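Local structure of gene activator AphA (Vibrio cholerae, 1YG2) at residues A[6-11]-A[51-56]; A[95-100]-A[165-170]. The protein probably binds DNA as a two-chain winged-helix transcription factor that activates virulence gene expression in Vibrio cholerae. All blocks are in the same frame, centred on the assembly; numbering follows the deposited sequence.

Contact 1: A[6-11]-A[51-56]; sequences VILTVL and GLVTCV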
ATOM      1  N   VAL A   6       2.550  18.104  -0.440  1.00 32.47           N
ATOM      2  CA  VAL A   6       2.494  17.911   0.999  1.00 32.72           C
ATOM      3  C   VAL A   6       3.083  19.162   1.648  1.00 32.84           C
ATOM      4  O   VAL A   6       2.584  19.637   2.661  1.00 34.04           O
ATOM      5  CB  VAL A   6       3.291  16.661   1.411  1.00 33.51           C
ATOM      6  CG1 VAL A   6       3.413  16.588   2.939  1.00 35.79           C
ATOM      7  CG2 VAL A   6       2.584  15.412   0.862  1.00 29.25           C
ATOM      8  N   ILE A   7       4.131  19.708   1.035  1.00 34.91           N
ATOM      9  CA  ILE A   7       4.782  20.916   1.532  1.00 34.33           C
ATOM     10  C   ILE A   7       3.918  22.148   1.252  1.00 35.79           C
ATOM     11  O   ILE A   7       3.786  23.031   2.105  1.00 37.79           O
ATOM     12  CB  ILE A   7       6.153  21.092   0.877  1.00 36.44           C
ATOM     13  CG1 ILE A   7       7.054  19.915   1.264  1.00 35.86           C
ATOM     14  CG2 ILE A   7       6.772  22.408   1.304  1.00 35.49           C
ATOM     15  CD1 ILE A   7       8.335  19.838   0.449  1.00 34.48           C
ATOM     16  N   LEU A   8       3.322  22.217   0.068  1.00 32.39           N
ATOM     17  CA  LEU A   8       2.469  23.356  -0.254  1.00 35.01           C
ATOM     18  C   LEU A   8       1.300  23.457   0.726  1.00 35.25           C
ATOM     19  O   LEU A   8       0.869  24.553   1.095  1.00 35.89           O
ATOM     20  CB  LEU A   8       1.944  23.239  -1.689  1.00 33.68           C
ATOM     21  CG  LEU A   8       2.970  23.458  -2.817  1.00 35.54           C
ATOM     22  CD1 LEU A   8       2.298  23.386  -4.181  1.00 36.04           C
ATOM     23  CD2 LEU A   8       3.596  24.823  -2.656  1.00 35.59           C
ATOM     24  N   THR A   9       0.782  22.308   1.145  1.00 35.64           N
ATOM     25  CA  THR A   9      -0.343  22.270   2.079  1.00 35.12           C
ATOM     26  C   THR A   9       0.023  22.989   3.370  1.00 35.82           C
ATOM     27  O   THR A   9      -0.752  23.781   3.904  1.00 37.01           O
ATOM     28  CB  THR A   9      -0.724  20.824   2.425  1.00 36.86           C
ATOM     29  OG1 THR A   9      -1.021  20.113   1.218  1.00 35.05           O
ATOM     30  CG2 THR A   9      -1.939  20.799   3.353  1.00 37.12           C
ATOM     31  N   VAL A  10       1.211  22.708   3.876  1.00 37.20           N
ATOM     32  CA  VAL A  10       1.659  23.353   5.095  1.00 38.50           C
ATOM     33  C   VAL A  10       1.617  24.868   4.906  1.00 40.08           C
ATOM     34  O   VAL A  10       1.001  25.588   5.686  1.00 40.34           O
ATOM     35  CB  VAL A  10       3.104  22.940   5.436  1.00 38.10           C
ATOM     36  CG1 VAL A  10       3.585  23.690   6.670  1.00 39.66           C
ATOM     37  CG2 VAL A  10       3.179  21.446   5.655  1.00 37.63           C
ATOM     38  N   LEU A  11       2.265  25.338   3.847  1.00 40.12           N
ATOM     39  CA  LEU A  11       2.338  26.763   3.566  1.00 40.52           C
ATOM     40  C   LEU A  11       1.010  27.411   3.234  1.00 40.92           C
ATOM     41  O   LEU A  11       0.882  28.626   3.308  1.00 42.05           O
ATOM     42  CB  LEU A  11       3.342  27.019   2.431  1.00 40.41           C
ATOM     43  CG  LEU A  11       4.782  26.627   2.780  1.00 40.88           C
ATOM     44  CD1 LEU A  11       5.681  26.750   1.561  1.00 41.10           C
ATOM     45  CD2 LEU A  11       5.288  27.528   3.910  1.00 43.04           C
ATOM     46  N   GLY A  51       8.968  28.629  -8.713  1.00 34.87           N
ATOM     47  CA  GLY A  51       8.109  29.758  -8.402  1.00 32.80           C
ATOM     48  C   GLY A  51       6.851  29.380  -7.647  1.00 33.44           C
ATOM     49  O   GLY A  51       5.897  30.141  -7.642  1.00 35.53           O
ATOM     50  N   LEU A  52       6.845  28.206  -7.016  1.00 33.77           N
ATOM     51  CA  LEU A  52       5.692  27.738  -6.244  1.00 35.50           C
ATOM     52  C   LEU A  52       5.753  28.280  -4.825  1.00 38.41           C
ATOM     53  O   LEU A  52       4.746  28.305  -4.116  1.00 38.03           O
ATOM     54  CB  LEU A  52       5.667  26.210  -6.186  1.00 33.57           C
ATOM     55  CG  LEU A  52       5.674  25.494  -7.540  1.00 33.84           C
ATOM     56  CD1 LEU A  52       5.667  23.978  -7.331  1.00 30.32           C
ATOM     57  CD2 LEU A  52       4.460  25.948  -8.338  1.00 31.91           C
ATOM     58  N   VAL A  53       6.949  28.685  -4.412  1.00 40.82           N
ATOM     59  CA  VAL A  53       7.172  29.259  -3.089  1.00 45.78           C
ATOM     60  C   VAL A  53       8.213  30.372  -3.209  1.00 48.75           C
ATOM     61  O   VAL A  53       9.020  30.369  -4.136  1.00 49.41           O
ATOM     62  CB  VAL A  53       7.700  28.198  -2.079  1.00 45.97           C
ATOM     63  CG1 VAL A  53       6.732  27.015  -2.006  1.00 44.16           C
ATOM     64  CG2 VAL A  53       9.095  27.738  -2.480  1.00 42.21           C
ATOM     65  N   THR A  54       8.175  31.332  -2.288  1.00 52.85           N
ATOM     66  CA  THR A  54       9.139  32.433  -2.270  1.00 57.38           C
ATOM     67  C   THR A  54       9.679  32.569  -0.856  1.00 60.02           C
ATOM     68  O   THR A  54       9.233  31.863   0.047  1.00 61.99           O
ATOM     69  CB  THR A  54       8.512  33.789  -2.687  1.00 56.73           C
ATOM     70  OG1 THR A  54       7.380  34.088  -1.859  1.00 56.66           O
ATOM     71  CG2 THR A  54       8.080  33.749  -4.135  1.00 60.28           C
ATOM     72  N   CYS A  55      10.637  33.469  -0.669  1.00 63.43           N
ATOM     73  CA  CYS A  55      11.231  33.696   0.645  1.00 67.22           C
ATOM     74  C   CYS A  55      10.989  35.105   1.153  1.00 69.66           C
ATOM     75  O   CYS A  55      10.928  36.058   0.374  1.00 70.25           O
ATOM     76  CB  CYS A  55      12.731  33.446   0.602  1.00 67.00           C
ATOM     77  SG  CYS A  55      13.165  31.731   0.531  1.00 70.62           S
ATOM     78  N   VAL A  56      10.863  35.223   2.470  1.00 72.68           N
ATOM     79  CA  VAL A  56      10.635  36.508   3.122  1.00 75.93           C
ATOM     80  C   VAL A  56      11.535  36.592   4.355  1.00 77.94           C
ATOM     81  O   VAL A  56      12.105  35.587   4.785  1.00 78.22           O
ATOM     82  CB  VAL A  56       9.162  36.646   3.559  1.00 76.54           C
ATOM     83  CG1 VAL A  56       8.902  38.044   4.093  1.00 77.27           C
ATOM     84  CG2 VAL A  56       8.245  36.339   2.385  1.00 76.99           C
TER

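Contact 2: A[95-100]-A[165-170]; sequences EFSAKL and IQWADE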
ATOM      1  N   GLU A  95       3.975  -7.927  -2.409  1.00 37.55           N
ATOM      2  CA  GLU A  95       5.194  -8.710  -2.295  1.00 38.33           C
ATOM      3  C   GLU A  95       5.083  -9.833  -1.269  1.00 35.51           C
ATOM      4  O   GLU A  95       5.621 -10.918  -1.468  1.00 35.41           O
ATOM      5  CB  GLU A  95       6.367  -7.800  -1.933  1.00 42.24           C
ATOM      6  CG  GLU A  95       7.719  -8.441  -2.177  1.00 49.79           C
ATOM      7  CD  GLU A  95       8.063  -8.535  -3.655  1.00 51.80           C
ATOM      8  OE1 GLU A  95       7.161  -8.350  -4.501  1.00 53.86           O
ATOM      9  OE2 GLU A  95       9.243  -8.802  -3.968  1.00 54.08           O
ATOM     10  N   PHE A  96       4.394  -9.579  -0.167  1.00 35.09           N
ATOM     11  CA  PHE A  96       4.250 -10.609   0.857  1.00 34.42           C
ATOM     12  C   PHE A  96       3.434 -11.774   0.337  1.00 32.60           C
ATOM     13  O   PHE A  96       3.738 -12.935   0.616  1.00 32.87           O
ATOM     14  CB  PHE A  96       3.578 -10.032   2.100  1.00 39.62           C
ATOM     15  CG  PHE A  96       4.413  -9.013   2.804  1.00 44.62           C
ATOM     16  CD1 PHE A  96       4.073  -7.664   2.761  1.00 46.81           C
ATOM     17  CD2 PHE A  96       5.552  -9.403   3.495  1.00 45.40           C
ATOM     18  CE1 PHE A  96       4.860  -6.714   3.393  1.00 48.48           C
ATOM     19  CE2 PHE A  96       6.352  -8.466   4.132  1.00 48.89           C
ATOM     20  CZ  PHE A  96       6.005  -7.116   4.083  1.00 49.35           C
ATOM     21  N   SER A  97       2.390 -11.460  -0.420  1.00 30.70           N
ATOM     22  CA  SER A  97       1.532 -12.491  -0.987  1.00 32.06           C
ATOM     23  C   SER A  97       2.325 -13.253  -2.036  1.00 31.51           C
ATOM     24  O   SER A  97       2.258 -14.479  -2.106  1.00 31.72           O
ATOM     25  CB  SER A  97       0.293 -11.871  -1.627  1.00 30.09           C
ATOM     26  OG  SER A  97      -0.530 -11.270  -0.639  1.00 30.22           O
ATOM     27  N   ALA A  98       3.079 -12.515  -2.843  1.00 29.51           N
ATOM     28  CA  ALA A  98       3.899 -13.122  -3.878  1.00 31.20           C
ATOM     29  C   ALA A  98       4.892 -14.120  -3.265  1.00 31.67           C
ATOM     30  O   ALA A  98       5.077 -15.207  -3.786  1.00 33.21           O
ATOM     31  CB  ALA A  98       4.643 -12.038  -4.647  1.00 32.85           C
ATOM     32  N   LYS A  99       5.521 -13.751  -2.154  1.00 34.10           N
ATOM     33  CA  LYS A  99       6.466 -14.647  -1.495  1.00 35.35           C
ATOM     34  C   LYS A  99       5.713 -15.840  -0.904  1.00 35.51           C
ATOM     35  O   LYS A  99       6.182 -16.974  -0.964  1.00 36.65           O
ATOM     36  CB  LYS A  99       7.209 -13.917  -0.370  1.00 38.67           C
ATOM     37  CG  LYS A  99       8.155 -12.803  -0.813  1.00 42.60           C
ATOM     38  CD  LYS A  99       9.423 -13.333  -1.441  1.00 44.81           C
ATOM     39  CE  LYS A  99      10.404 -12.194  -1.789  1.00 45.43           C
ATOM     40  NZ  LYS A  99      11.077 -11.600  -0.594  1.00 45.47           N
ATOM     41  N   LEU A 100       4.549 -15.581  -0.322  1.00 34.41           N
ATOM     42  CA  LEU A 100       3.751 -16.644   0.280  1.00 33.68           C
ATOM     43  C   LEU A 100       3.485 -17.737  -0.748  1.00 34.21           C
ATOM     44  O   LEU A 100       3.679 -18.916  -0.476  1.00 33.84           O
ATOM     45  CB  LEU A 100       2.415 -16.091   0.776  1.00 32.55           C
ATOM     46  CG  LEU A 100       1.779 -16.602   2.075  1.00 37.29           C
ATOM     47  CD1 LEU A 100       0.288 -16.664   1.847  1.00 34.22           C
ATOM     48  CD2 LEU A 100       2.311 -17.969   2.500  1.00 37.57           C
ATOM     49  N   ILE A 165      -1.464  -6.985  10.464  1.00 38.55           N
ATOM     50  CA  ILE A 165      -1.003  -7.850  11.552  1.00 37.56           C
ATOM     51  C   ILE A 165      -1.964  -9.026  11.685  1.00 38.15           C
ATOM     52  O   ILE A 165      -1.552 -10.170  11.862  1.00 37.48           O
ATOM     53  CB  ILE A 165      -0.975  -7.092  12.889  1.00 36.22           C
ATOM     54  CG1 ILE A 165       0.096  -6.001  12.838  1.00 34.94           C
ATOM     55  CG2 ILE A 165      -0.762  -8.085  14.039  1.00 36.67           C
ATOM     56  CD1 ILE A 165       0.127  -5.111  14.064  1.00 38.69           C
ATOM     57  N   GLN A 166      -3.257  -8.739  11.606  1.00 38.64           N
ATOM     58  CA  GLN A 166      -4.252  -9.804  11.689  1.00 41.01           C
ATOM     59  C   GLN A 166      -3.987 -10.821  10.568  1.00 39.88           C
ATOM     60  O   GLN A 166      -4.040 -12.031  10.782  1.00 40.04           O
ATOM     61  CB  GLN A 166      -5.652  -9.209  11.538  1.00 44.98           C
ATOM     62  CG  GLN A 166      -6.781 -10.173  11.805  1.00 51.15           C
ATOM     63  CD  GLN A 166      -8.155  -9.528  11.637  1.00 53.81           C
ATOM     64  OE1 GLN A 166      -8.438  -8.481  12.214  1.00 55.13           O
ATOM     65  NE2 GLN A 166      -9.012 -10.160  10.847  1.00 55.14           N
ATOM     66  N   TRP A 167      -3.696 -10.321   9.370  1.00 38.44           N
ATOM     67  CA  TRP A 167      -3.424 -11.191   8.229  1.00 37.96           C
ATOM     68  C   TRP A 167      -2.139 -11.996   8.423  1.00 38.23           C
ATOM     69  O   TRP A 167      -2.106 -13.205   8.203  1.00 37.89           O
ATOM     70  CB  TRP A 167      -3.290 -10.366   6.947  1.00 36.77           C
ATOM     71  CG  TRP A 167      -2.965 -11.216   5.772  1.00 35.92           C
ATOM     72  CD1 TRP A 167      -3.776 -12.147   5.192  1.00 36.65           C
ATOM     73  CD2 TRP A 167      -1.721 -11.274   5.073  1.00 35.80           C
ATOM     74  NE1 TRP A 167      -3.110 -12.787   4.176  1.00 35.26           N
ATOM     75  CE2 TRP A 167      -1.842 -12.273   4.082  1.00 35.73           C
ATOM     76  CE3 TRP A 167      -0.502 -10.586   5.192  1.00 40.19           C
ATOM     77  CZ2 TRP A 167      -0.803 -12.600   3.207  1.00 33.13           C
ATOM     78  CZ3 TRP A 167       0.536 -10.908   4.324  1.00 39.03           C
ATOM     79  CH2 TRP A 167       0.377 -11.913   3.344  1.00 39.83           C
ATOM     80  N   ALA A 168      -1.078 -11.304   8.817  1.00 40.20           N
ATOM     81  CA  ALA A 168       0.219 -11.931   9.036  1.00 41.94           C
ATOM     82  C   ALA A 168       0.101 -13.093  10.014  1.00 42.87           C
ATOM     83  O   ALA A 168       0.690 -14.156   9.797  1.00 42.93           O
ATOM     84  CB  ALA A 168       1.197 -10.900   9.550  1.00 42.53           C
ATOM     85  N   ASP A 169      -0.660 -12.903  11.089  1.00 43.31           N
ATOM     86  CA  ASP A 169      -0.842 -13.979  12.058  1.00 43.82           C
ATOM     87  C   ASP A 169      -1.538 -15.156  11.395  1.00 45.45           C
ATOM     88  O   ASP A 169      -1.188 -16.308  11.640  1.00 45.63           O
ATOM     89  CB  ASP A 169      -1.676 -13.524  13.257  1.00 45.64           C
ATOM     90  CG  ASP A 169      -0.924 -12.588  14.177  1.00 49.64           C
ATOM     91  OD1 ASP A 169       0.328 -12.627  14.187  1.00 49.99           O
ATOM     92  OD2 ASP A 169      -1.596 -11.819  14.903  1.00 50.15           O
ATOM     93  N   GLU A 170      -2.537 -14.879  10.558  1.00 46.05           N
ATOM     94  CA  GLU A 170      -3.239 -15.964   9.880  1.00 45.89           C
ATOM     95  C   GLU A 170      -2.276 -16.765   9.016  1.00 46.34           C
ATOM     96  O   GLU A 170      -2.357 -17.989   8.955  1.00 46.16           O
ATOM     97  CB  GLU A 170      -4.376 -15.428   9.013  1.00 45.16           C
ATOM     98  CG  GLU A 170      -5.601 -15.048   9.800  1.00 43.31           C
ATOM     99  CD  GLU A 170      -6.797 -14.791   8.915  1.00 45.01           C
ATOM    100  OE1 GLU A 170      -7.022 -15.564   7.958  1.00 43.74           O
ATOM    101  OE2 GLU A 170      -7.526 -13.822   9.184  1.00 44.39           O
TER

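Contact 1: A[6-11]-A[51-56]
The carbonyl O of Leu52, a residue whose backbone is hydrogen-bonded to that of Thr72, lies 3.9 Å from Leu8 CD2. This is van der Waals contact, and no hydrogen bond joins the two segments. The same methyl of Leu8 also meets the Leu52 side chain at CB (4.3 Å) and Val53 CG1 (3.9 Å), so it touches two successive residues leading into strand 53-55. Leu11, one helical turn further on, brings its CD1 to 3.7 Å from Val53 CG1, its side chain running roughly perpendicular to that of the valine. Val53 CG1 thus meets both methyls, from directions roughly at right angles. It gets there with CG1 anti to its carbonyl carbon (chi1 -56°), which leaves CG2 between the backbone N and C. Gly51 ends the preceding helix in a Schellman motif, and its carbonyl O accepts a hydrogen bond from Thr72 OG1. The contact is characteristic of a winged-helix domain, joining the N-terminal helix 3-13 to the first strand of the wing. Met47 of helix 37-49 closes on Leu8 and Val53, Ile71 of antiparallel strand 69-71 touches Leu8 and Leu11, and helix 73-84 adds Leu79 beside Leu8.

Contact 2: A[95-100]-A[165-170]
Trp167 reaches from helix 145-177 to Phe96, Ser97 and Leu100 and carries the whole contact. Its CB leaves the backbone toward helix 95-101, and with CG anti to the backbone N (chi1 178°) the indole extends from its own helix toward that one. On the five-membered ring, NE1 gives its hydrogen bond to the carbonyl O of Leu152 of the second subunit, which satisfies the buried indole N-H. The six-membered ring then makes the contacts with the other segment. CZ3 meets Phe96 CB at 3.9 Å, the methylene lying at the ring edge near the indole plane. CH2 comes equally close to that carbon, at 3.9 Å, and sits 4.1 Å from Ser97 OG. CZ2, on the side of the pyrrole nitrogen, is 4.1 Å from Ser97 OG and 4.4 Å from Leu100 CD1, both approaching obliquely. Phe96 offers Trp167 its CB, while its phenyl ring leads away and meets Trp164, whose ring also meets Trp167, so the three aromatics form a cluster. The two helical segments run almost parallel, at 6°, and their axes stay 12.6 Å apart, a wide spacing bridged by the tryptophan. Within the C-terminal helical domain, where the second subunit also adjoins both segments, helix 108-136 of the same chain packs beside them, with Leu118 on Phe96 and Val119 on Ala168.

Overall arrangement
Contact 1 belongs to the N-terminal PadR-like winged-helix part and contact 2 to the C-terminal helical part, on opposite sides of the chain's centre. Their centres are 40 Å apart and their nearest atoms about 22 Å, so they do not touch within one subunit, and along the chain the first closes before the second opens. The dimer brings the two regions together: Val6 of segment 6-11 packs on Ala98 of the second subunit, the counterpart of a residue in segment 95-100, and Thr9 packs on Ala102 of that subunit. The winged-helix part of one chain therefore rests against the C-terminal part of its partner, consistent with an intertwined dimer.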